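PDB 6KXT: protein BONZAI 1 from Arabidopsis thaliana, which restrains cell death and defence responses in the plant and binds phospholipids in a calcium-dependent way. Local coordinates for residues 24-27 with 28-31; 54-57 with 58-61; 101-104 with 105-108. One frame throughout, in Å; residues are numbered along the deposited sequence. Where two conformers were deposited one is given.

The chain is the second C2 domain (C2B) of this copine, a sandwich of two antiparallel sheets. The three contacts follow one another in series; none nests or crosses. Contact 1 closes a turn in the loop from strand 13-21 to strand 34-40, which lie in different sheets. Contact 2 closes a second turn between strands 48-52 and 67-70, again from one sheet to the other. These two loops touch: Lys31 packs on Asn58 and Leu60, and Ser25 on Leu60. Contact 3 lies on the opposite side of the chain's centre, its centre about 30 Å from that of contact 1. There strand 95-102 runs into helix 104-113.

Contact 1: residues 24-27 with 28-31; sequences ESKD and LFSK
Lys26 lays its chain along the ring of Phe29, over one face. Its CE sits above that face, displaced toward the rim, and is 4.0 Å from the centroid of the Phe29 ring. This is a CH-pi contact. Lys26 NZ follows at 4.3 Å from the same centroid, 22° off the ring normal, which makes a cation-pi pair. A bend in the lysine chain at chi3 (-57°) brings CE and NZ over the ring. This describes one of two conformers modelled for Lys26. The edge of the Phe29 ring meets a backbone carbonyl: Asp27 O lies in the ring plane, 3.5 Å from Phe29 CD1.

The backbone beneath is a type II beta turn from Lys26 to Phe29, with Phe29 N bonded to Lys26 O at 3.1 Å. Leu28 holds its third position with a positive phi (82°). The turn belongs to the loop between strands 13-21 and 34-40, consistent with the first calcium-binding loop of C2 domains.

Behind the turn, a water joins the two arms. It accepts from Lys26 N at 3.0 Å and can donate to Ser30 O. Ser30 N bonds a MES molecule, probably from the crystallisation liquor, which also lies near the Phe29 side chain. Lys31 leads on to the loop of contact 2.

Contact 2: residues 54-57 with 58-61; sequences EVRK and NDLN. With SO4 (sulfate ion), chain D.
Arg56 and Asp59 are joined by a salt bridge across a type II beta turn. The two side chains leave the turn together. The grip is side-on, with two nitrogens on one oxygen. Arg56 NE donates to Asp59 OD2 at 2.8 Å, and Arg56 NH2 reaches the same Asp59 OD2 at 2.8 Å. The oxygen lies in the guanidinium plane and is approached nearly along its C-O bond. The carboxylate is turned, its plane 61° from the guanidinium. A bend at chi3 (56°) turns the arginine head so that its NE edge faces the aspartate.

A sulfate ion, probably from the crystallisation liquor, takes the adjoining NH1/NH2 edge of the guanidinium, so that NH2 serves both anions. Arg56 NH1 donates to sulfate O1 at 3.0 Å. Arg56 NH2 bonds sulfate O2 at 2.9 Å and has a weak bond to O1.

Two backbone N-H groups bind carboxylates. Asn61 N holds Asp59, donating to Asp59 OD1 at 3.0 Å from above the carboxylate plane, an Asx turn. Asn58 N is bonded to Asp33 OD1, which ties the turn to the loop after strand 13-21.

Packing is slighter. Lys57 and Asn58 run alongside each other at the tip of the turn. Arg56 also touches Trp64. The loop's place in the fold is consistent with the second calcium-binding loop of C2 domains.

The arginine charge is probably shared between two anions, on adjoining edges, and each oxygen of Asp59 has its own task. OD2 holds Arg56 and OD1 holds the chain. The bound sulfate suggests that the NH1/NH2 edge of Arg56 can attract anions.

Contact 3: residues 101-104 with 105-108; sequences QKSL and SDLE
The carboxylate of Asp106 has Ser103 on one face. Ser103 OG stands over it, 3.2 Å from Asp106 CG. On this same face Ser103 N donates to Asp106 OD2 at 3.0 Å, in a nearly straight bond (172°) that arrives from above the carboxylate plane. A water comes from the other side of the plane and donates to Asp106 OD2 at 2.7 Å. It also accepts from Lys102 NZ, so it bridges two opposite charges that do not touch.

The return bond runs from Asp106 N to Ser103 OG at 3.0 Å. Ser103 chi1 of 63° tucks OG in over its own backbone, which turns it to the N-H of Asp106. The pair of bonds is a capping box, with Ser103 as N-cap of helix 104-113. Ser103 O then accepts from Leu107 N, and Leu104 O from Glu108 N.

Lys102 crosses Asp106 at about a right angle, its CD 3.5 Å from Asp106 CB. Bends at chi2 and chi4 curl the lysine back, and NZ donates to Gln101 O. Lys102 CB also packs on Leu107 CD2 at 3.8 Å. Leu104 CD2 meets Leu107 CD1 at 4.1 Å. Both leucines pack on Ile16 of strand 13-21, so they join helix to sandwich. Glu108 is bound to Lys77 by a salt bridge.

With an alanine in place of Asp106, Ser103 N would probably lose its acceptor and the water its anchor on the helix. The box gives partners to backbone N-H groups on both sides of the strand-to-helix junction, and the carboxylate at the helix N terminus is likely to be favoured by the helix dipole.

Contact 1: residues 24-27 with 28-31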
ATOM      1  N   GLU A  24     -11.364  -6.570  -8.602  1.00 15.52           N
ATOM      2  CA  GLU A  24     -12.210  -7.653  -9.164  1.00 18.26           C
ATOM      3  C   GLU A  24     -13.592  -7.640  -8.527  1.00 18.37           C
ATOM      4  O   GLU A  24     -13.767  -7.413  -7.308  1.00 17.36           O
ATOM      5  CB  GLU A  24     -11.563  -9.011  -8.920  1.00 19.08           C
ATOM      6  CG  GLU A  24     -12.359 -10.148  -9.545  1.00 28.14           C
ATOM      7  CD  GLU A  24     -11.700 -11.517  -9.511  1.00 31.15           C
ATOM      8  OE1 GLU A  24     -11.526 -12.077  -8.398  1.00 30.78           O
ATOM      9  OE2 GLU A  24     -11.377 -12.007 -10.609  1.00 37.40           O
ATOM     10  N   SER A  25     -14.565  -8.023  -9.352  1.00 18.26           N
ATOM     11  CA  SER A  25     -15.965  -8.215  -8.923  1.00 18.45           C
ATOM     12  C   SER A  25     -16.527  -9.375  -9.740  1.00 18.78           C
ATOM     13  O   SER A  25     -16.264  -9.437 -10.961  1.00 24.38           O
ATOM     14  CB  SER A  25     -16.767  -6.965  -9.102  1.00 20.33           C
ATOM     15  OG  SER A  25     -18.065  -7.123  -8.571  1.00 28.30           O
ATOM     16  N   LYS A  26     -17.168 -10.283  -9.060  1.00 16.78           N
ATOM     17  CA  LYS A  26     -17.773 -11.451  -9.736  0.60 16.28           C
ATOM     18  C   LYS A  26     -19.230 -11.582  -9.316  1.00 15.05           C
ATOM     19  O   LYS A  26     -19.617 -11.319  -8.170  1.00 15.59           O
ATOM     20  CB  LYS A  26     -17.019 -12.729  -9.383  0.60 17.64           C
ATOM     21  CG  LYS A  26     -15.567 -12.845  -9.839  0.60 20.25           C
ATOM     22  CD  LYS A  26     -14.975 -14.166  -9.337  0.60 24.11           C
ATOM     23  CE  LYS A  26     -15.042 -14.365  -7.834  0.60 29.92           C
ATOM     24  NZ  LYS A  26     -14.202 -15.503  -7.377  0.60 31.19           N
ATOM     25  N   ASP A  27     -20.043 -12.026 -10.264  1.00 15.23           N
ATOM     26  CA  ASP A  27     -21.443 -12.318  -9.939  1.00 15.71           C
ATOM     27  C   ASP A  27     -21.492 -13.389  -8.858  1.00 15.84           C
ATOM     28  O   ASP A  27     -20.660 -14.322  -8.857  1.00 16.91           O
ATOM     29  CB  ASP A  27     -22.201 -12.789 -11.175  1.00 15.81           C
ATOM     30  CG  ASP A  27     -22.514 -11.695 -12.172  1.00 16.71           C
ATOM     31  OD1 ASP A  27     -22.586 -10.503 -11.785  1.00 16.85           O
ATOM     32  OD2 ASP A  27     -22.707 -12.038 -13.365  1.00 17.93           O
ATOM     33  N   LEU A  28     -22.469 -13.199  -7.969  1.00 16.28           N
ATOM     34  CA  LEU A  28     -22.801 -14.020  -6.781  1.00 18.81           C
ATOM     35  C   LEU A  28     -21.912 -13.664  -5.610  1.00 18.90           C
ATOM     36  O   LEU A  28     -22.115 -14.265  -4.542  1.00 21.96           O
ATOM     37  CB  LEU A  28     -22.743 -15.518  -7.057  1.00 19.18           C
ATOM     38  CG  LEU A  28     -23.647 -15.986  -8.191  1.00 23.96           C
ATOM     39  CD1 LEU A  28     -23.602 -17.486  -8.316  1.00 26.29           C
ATOM     40  CD2 LEU A  28     -25.061 -15.481  -7.995  1.00 27.55           C
ATOM     41  N   PHE A  29     -21.062 -12.639  -5.753  1.00 16.60           N
ATOM     42  CA  PHE A  29     -20.184 -12.206  -4.652  1.00 16.86           C
ATOM     43  C   PHE A  29     -20.481 -10.742  -4.378  1.00 15.62           C
ATOM     44  O   PHE A  29     -20.613  -9.936  -5.322  1.00 17.39           O
ATOM     45  CB  PHE A  29     -18.714 -12.425  -4.964  1.00 19.97           C
ATOM     46  CG  PHE A  29     -18.277 -13.872  -5.025  1.00 25.83           C
ATOM     47  CD1 PHE A  29     -18.586 -14.676  -6.114  1.00 26.86           C
ATOM     48  CD2 PHE A  29     -17.480 -14.402  -4.015  1.00 35.86           C
ATOM     49  CE1 PHE A  29     -18.157 -15.999  -6.174  1.00 28.74           C
ATOM     50  CE2 PHE A  29     -17.049 -15.729  -4.082  1.00 37.53           C
ATOM     51  CZ  PHE A  29     -17.382 -16.517  -5.162  1.00 36.22           C
ATOM     52  N   SER A  30     -20.606 -10.404  -3.108  1.00 18.30           N
ATOM     53  CA  SER A  30     -20.742  -9.003  -2.686  0.70 16.93           C
ATOM     54  C   SER A  30     -19.544  -8.182  -3.184  1.00 19.05           C
ATOM     55  O   SER A  30     -18.420  -8.711  -3.346  1.00 19.29           O
ATOM     56  CB  SER A  30     -20.915  -8.888  -1.194  0.70 20.63           C
ATOM     57  OG  SER A  30     -19.730  -9.326  -0.545  0.70 23.59           O
ATOM     58  N   LYS A  31     -19.794  -6.925  -3.491  1.00 18.13           N
ATOM     59  CA  LYS A  31     -18.717  -6.022  -3.923  1.00 18.43           C
ATOM     60  C   LYS A  31     -17.733  -5.875  -2.766  1.00 19.78           C
ATOM     61  O   LYS A  31     -18.150  -5.826  -1.582  1.00 19.26           O
ATOM     62  CB  LYS A  31     -19.409  -4.714  -4.296  1.00 20.43           C
ATOM     63  CG  LYS A  31     -18.656  -3.745  -5.151  1.00 24.95           C
ATOM     64  CD  LYS A  31     -19.510  -2.533  -5.575  1.00 24.25           C
ATOM     65  CE  LYS A  31     -20.628  -2.812  -6.550  1.00 24.48           C
ATOM     66  NZ  LYS A  31     -21.124  -1.532  -7.130  1.00 19.84           N
TER
HETATM   67  O   HOH W   1     -17.584  -9.283  -6.244  1.00 26.69           O

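Contact 2: residues 54-57 with 58-61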
ATOM      1  N   GLU A  54      -8.940   4.149   5.926  1.00 16.90           N
ATOM      2  CA  GLU A  54     -10.382   3.913   6.136  1.00 17.65           C
ATOM      3  C   GLU A  54     -10.891   2.907   5.097  1.00 17.78           C
ATOM      4  O   GLU A  54     -10.282   2.712   4.024  1.00 16.07           O
ATOM      5  CB  GLU A  54     -11.139   5.222   6.051  1.00 16.47           C
ATOM      6  CG  GLU A  54     -11.237   5.799   4.651  1.00 16.82           C
ATOM      7  CD  GLU A  54     -10.009   6.562   4.145  1.00 16.23           C
ATOM      8  OE1 GLU A  54      -9.044   6.734   4.910  1.00 16.79           O
ATOM      9  OE2 GLU A  54     -10.038   6.984   2.963  1.00 17.82           O
ATOM     10  N   VAL A  55     -12.000   2.278   5.437  1.00 18.30           N
ATOM     11  CA  VAL A  55     -12.769   1.393   4.535  1.00 16.13           C
ATOM     12  C   VAL A  55     -13.627   2.234   3.619  1.00 17.45           C
ATOM     13  O   VAL A  55     -14.268   3.182   4.087  1.00 19.68           O
ATOM     14  CB  VAL A  55     -13.619   0.415   5.356  1.00 18.66           C
ATOM     15  CG1 VAL A  55     -14.449  -0.465   4.459  1.00 18.41           C
ATOM     16  CG2 VAL A  55     -12.715  -0.437   6.231  1.00 19.17           C
ATOM     17  N   ARG A  56     -13.616   1.928   2.327  1.00 16.92           N
ATOM     18  CA  ARG A  56     -14.559   2.554   1.383  1.00 15.68           C
ATOM     19  C   ARG A  56     -15.553   1.488   0.960  1.00 18.77           C
ATOM     20  O   ARG A  56     -15.199   0.607   0.170  1.00 23.32           O
ATOM     21  CB  ARG A  56     -13.876   3.206   0.181  1.00 16.58           C
ATOM     22  CG  ARG A  56     -13.013   4.386   0.575  1.00 14.57           C
ATOM     23  CD  ARG A  56     -12.246   4.960  -0.596  1.00 15.90           C
ATOM     24  NE  ARG A  56     -13.127   5.347  -1.686  1.00 17.02           N
ATOM     25  CZ  ARG A  56     -13.814   6.511  -1.794  1.00 17.21           C
ATOM     26  NH1 ARG A  56     -13.636   7.494  -0.932  1.00 19.51           N
ATOM     27  NH2 ARG A  56     -14.640   6.635  -2.826  1.00 18.09           N
ATOM     28  N   LYS A  57     -16.807   1.665   1.332  1.00 17.89           N
ATOM     29  CA  LYS A  57     -17.821   0.627   1.037  1.00 19.59           C
ATOM     30  C   LYS A  57     -18.131   0.540  -0.465  1.00 14.57           C
ATOM     31  O   LYS A  57     -18.334   1.577  -1.092  1.00 18.08           O
ATOM     32  CB  LYS A  57     -19.092   0.954   1.848  1.00 24.41           C
ATOM     33  CG  LYS A  57     -19.005   0.814   3.361  1.00 31.00           C
ATOM     34  CD  LYS A  57     -19.164  -0.609   3.800  1.00 38.25           C
ATOM     35  CE  LYS A  57     -20.541  -1.183   3.481  1.00 38.54           C
ATOM     36  NZ  LYS A  57     -20.546  -2.669   3.471  1.00 33.17           N
ATOM     37  N   ASN A  58     -18.177  -0.685  -0.982  1.00 14.89           N
ATOM     38  CA  ASN A  58     -18.754  -1.007  -2.306  1.00 16.91           C
ATOM     39  C   ASN A  58     -18.020  -0.261  -3.420  1.00 18.29           C
ATOM     40  O   ASN A  58     -18.643   0.271  -4.377  1.00 18.63           O
ATOM     41  CB  ASN A  58     -20.258  -0.707  -2.295  1.00 17.95           C
ATOM     42  CG  ASN A  58     -20.970  -1.745  -1.474  1.00 17.59           C
ATOM     43  OD1 ASN A  58     -20.820  -2.924  -1.746  1.00 20.31           O
ATOM     44  ND2 ASN A  58     -21.698  -1.269  -0.474  1.00 20.10           N
ATOM     45  N   ASP A  59     -16.709  -0.109  -3.286  1.00 15.49           N
ATOM     46  CA  ASP A  59     -15.962   0.718  -4.264  1.00 14.52           C
ATOM     47  C   ASP A  59     -14.901  -0.122  -4.975  1.00 17.07           C
ATOM     48  O   ASP A  59     -13.967  -0.609  -4.312  1.00 17.96           O
ATOM     49  CB  ASP A  59     -15.337   1.918  -3.561  1.00 15.01           C
ATOM     50  CG  ASP A  59     -14.766   2.992  -4.443  1.00 14.87           C
ATOM     51  OD1 ASP A  59     -14.823   2.805  -5.661  1.00 15.30           O
ATOM     52  OD2 ASP A  59     -14.337   4.026  -3.844  1.00 15.90           O
ATOM     53  N   LEU A  60     -14.977  -0.236  -6.281  1.00 14.57           N
ATOM     54  CA  LEU A  60     -13.995  -1.020  -7.063  1.00 14.98           C
ATOM     55  C   LEU A  60     -12.911  -0.085  -7.637  1.00 15.06           C
ATOM     56  O   LEU A  60     -11.959  -0.603  -8.236  1.00 15.34           O
ATOM     57  CB  LEU A  60     -14.700  -1.797  -8.186  1.00 19.03           C
ATOM     58  CG  LEU A  60     -15.826  -2.726  -7.717  1.00 18.60           C
ATOM     59  CD1 LEU A  60     -16.508  -3.359  -8.930  1.00 19.39           C
ATOM     60  CD2 LEU A  60     -15.305  -3.832  -6.800  1.00 20.27           C
ATOM     61  N   ASN A  61     -12.988   1.226  -7.420  1.00 13.15           N
ATOM     62  CA  ASN A  61     -11.979   2.200  -7.902  1.00 13.75           C
ATOM     63  C   ASN A  61     -11.680   3.200  -6.785  1.00 13.85           C
ATOM     64  O   ASN A  61     -11.827   4.408  -6.981  1.00 14.83           O
ATOM     65  CB  ASN A  61     -12.428   2.839  -9.199  1.00 14.44           C
ATOM     66  CG  ASN A  61     -12.704   1.808 -10.254  1.00 17.05           C
ATOM     67  OD1 ASN A  61     -11.770   1.444 -10.965  1.00 17.27           O
ATOM     68  ND2 ASN A  61     -13.954   1.353 -10.365  1.00 16.35           N
TER
HETATM   69  S   SO4 D 303     -15.810  10.011  -3.203  1.00 26.28           S
HETATM   70  O1  SO4 D 303     -14.545   9.851  -2.594  1.00 28.72           O
HETATM   71  O2  SO4 D 303     -16.224   8.844  -3.915  1.00 27.87           O
HETATM   72  O3  SO4 D 303     -15.626  11.105  -4.140  1.00 26.42           O
HETATM   73  O4  SO4 D 303     -16.829  10.339  -2.217  1.00 39.13           O

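Contact 3: residues 101-104 with 105-108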
ATOM      1  N   GLN A 101       4.675  -5.191  -3.231  1.00 14.99           N
ATOM      2  CA  GLN A 101       5.903  -5.021  -2.436  1.00 16.14           C
ATOM      3  C   GLN A 101       6.737  -3.926  -3.087  1.00 17.02           C
ATOM      4  O   GLN A 101       7.259  -4.132  -4.186  1.00 21.21           O
ATOM      5  CB  GLN A 101       6.624  -6.347  -2.258  1.00 18.26           C
ATOM      6  CG  GLN A 101       7.939  -6.149  -1.501  1.00 23.72           C
ATOM      7  CD  GLN A 101       8.698  -7.427  -1.237  1.00 28.25           C
ATOM      8  OE1 GLN A 101       8.111  -8.483  -1.049  1.00 33.60           O
ATOM      9  NE2 GLN A 101      10.010  -7.312  -1.204  1.00 39.40           N
ATOM     10  N   LYS A 102       6.817  -2.772  -2.436  1.00 15.61           N
ATOM     11  CA  LYS A 102       7.446  -1.558  -2.999  1.00 19.07           C
ATOM     12  C   LYS A 102       8.046  -0.766  -1.847  1.00 15.43           C
ATOM     13  O   LYS A 102       7.446  -0.702  -0.788  1.00 15.97           O
ATOM     14  CB  LYS A 102       6.399  -0.664  -3.672  1.00 21.37           C
ATOM     15  CG  LYS A 102       5.838  -1.170  -4.989  1.00 24.77           C
ATOM     16  CD  LYS A 102       6.708  -0.758  -6.154  1.00 25.61           C
ATOM     17  CE  LYS A 102       6.545  -1.630  -7.371  1.00 24.90           C
ATOM     18  NZ  LYS A 102       7.162  -2.961  -7.184  1.00 27.52           N
ATOM     19  N   SER A 103       9.136  -0.058  -2.080  1.00 15.51           N
ATOM     20  CA  SER A 103       9.670   0.919  -1.120  1.00 14.73           C
ATOM     21  C   SER A 103       9.015   2.271  -1.323  1.00 14.13           C
ATOM     22  O   SER A 103       8.339   2.500  -2.336  1.00 13.95           O
ATOM     23  CB  SER A 103      11.148   1.113  -1.289  1.00 14.11           C
ATOM     24  OG  SER A 103      11.435   1.655  -2.578  1.00 15.93           O
ATOM     25  N   LEU A 104       9.206   3.195  -0.409  1.00 13.29           N
ATOM     26  CA  LEU A 104       8.719   4.576  -0.614  1.00 13.49           C
ATOM     27  C   LEU A 104       9.376   5.138  -1.873  1.00 14.74           C
ATOM     28  O   LEU A 104       8.698   5.899  -2.613  1.00 14.26           O
ATOM     29  CB  LEU A 104       9.004   5.435   0.620  1.00 14.12           C
ATOM     30  CG  LEU A 104       8.209   5.182   1.899  1.00 17.68           C
ATOM     31  CD1 LEU A 104       8.463   6.274   2.940  1.00 18.35           C
ATOM     32  CD2 LEU A 104       6.737   5.031   1.623  1.00 18.82           C
ATOM     33  N   SER A 105      10.676   4.883  -2.086  1.00 13.72           N
ATOM     34  CA  SER A 105      11.385   5.378  -3.289  1.00 14.09           C
ATOM     35  C   SER A 105      10.628   4.891  -4.530  1.00 14.42           C
ATOM     36  O   SER A 105      10.439   5.642  -5.525  1.00 15.22           O
ATOM     37  CB  SER A 105      12.836   4.915  -3.236  1.00 18.05           C
ATOM     38  OG  SER A 105      13.490   5.386  -4.383  1.00 19.32           O
ATOM     39  N   ASP A 106      10.220   3.642  -4.540  1.00 14.04           N
ATOM     40  CA  ASP A 106       9.471   3.043  -5.670  1.00 14.60           C
ATOM     41  C   ASP A 106       8.101   3.703  -5.822  1.00 13.33           C
ATOM     42  O   ASP A 106       7.705   4.061  -6.961  1.00 14.81           O
ATOM     43  CB  ASP A 106       9.229   1.558  -5.402  1.00 14.48           C
ATOM     44  CG  ASP A 106      10.437   0.649  -5.396  1.00 17.66           C
ATOM     45  OD1 ASP A 106      11.464   1.016  -5.989  1.00 18.25           O
ATOM     46  OD2 ASP A 106      10.315  -0.464  -4.784  1.00 16.87           O
ATOM     47  N   LEU A 107       7.407   3.952  -4.731  1.00 13.97           N
ATOM     48  CA  LEU A 107       6.088   4.616  -4.817  1.00 13.10           C
ATOM     49  C   LEU A 107       6.259   6.011  -5.411  1.00 15.32           C
ATOM     50  O   LEU A 107       5.406   6.453  -6.170  1.00 14.44           O
ATOM     51  CB  LEU A 107       5.464   4.670  -3.429  1.00 13.68           C
ATOM     52  CG  LEU A 107       5.112   3.297  -2.816  1.00 15.09           C
ATOM     53  CD1 LEU A 107       4.470   3.513  -1.460  1.00 15.12           C
ATOM     54  CD2 LEU A 107       4.217   2.444  -3.726  1.00 16.98           C
ATOM     55  N   GLU A 108       7.321   6.732  -5.062  1.00 14.88           N
ATOM     56  CA  GLU A 108       7.562   8.068  -5.641  1.00 15.26           C
ATOM     57  C   GLU A 108       7.776   7.925  -7.148  1.00 13.77           C
ATOM     58  O   GLU A 108       7.245   8.763  -7.885  1.00 14.35           O
ATOM     59  CB  GLU A 108       8.756   8.681  -4.942  1.00 16.77           C
ATOM     60  CG  GLU A 108       9.059  10.091  -5.391  1.00 18.60           C
ATOM     61  CD  GLU A 108      10.194  10.756  -4.603  1.00 20.78           C
ATOM     62  OE1 GLU A 108      11.071  10.066  -4.160  1.00 26.47           O
ATOM     63  OE2 GLU A 108      10.130  11.973  -4.479  1.00 28.10           O
TER
HETATM   64  O   HOH W   2       9.745  -2.674  -6.302  1.00 28.22           O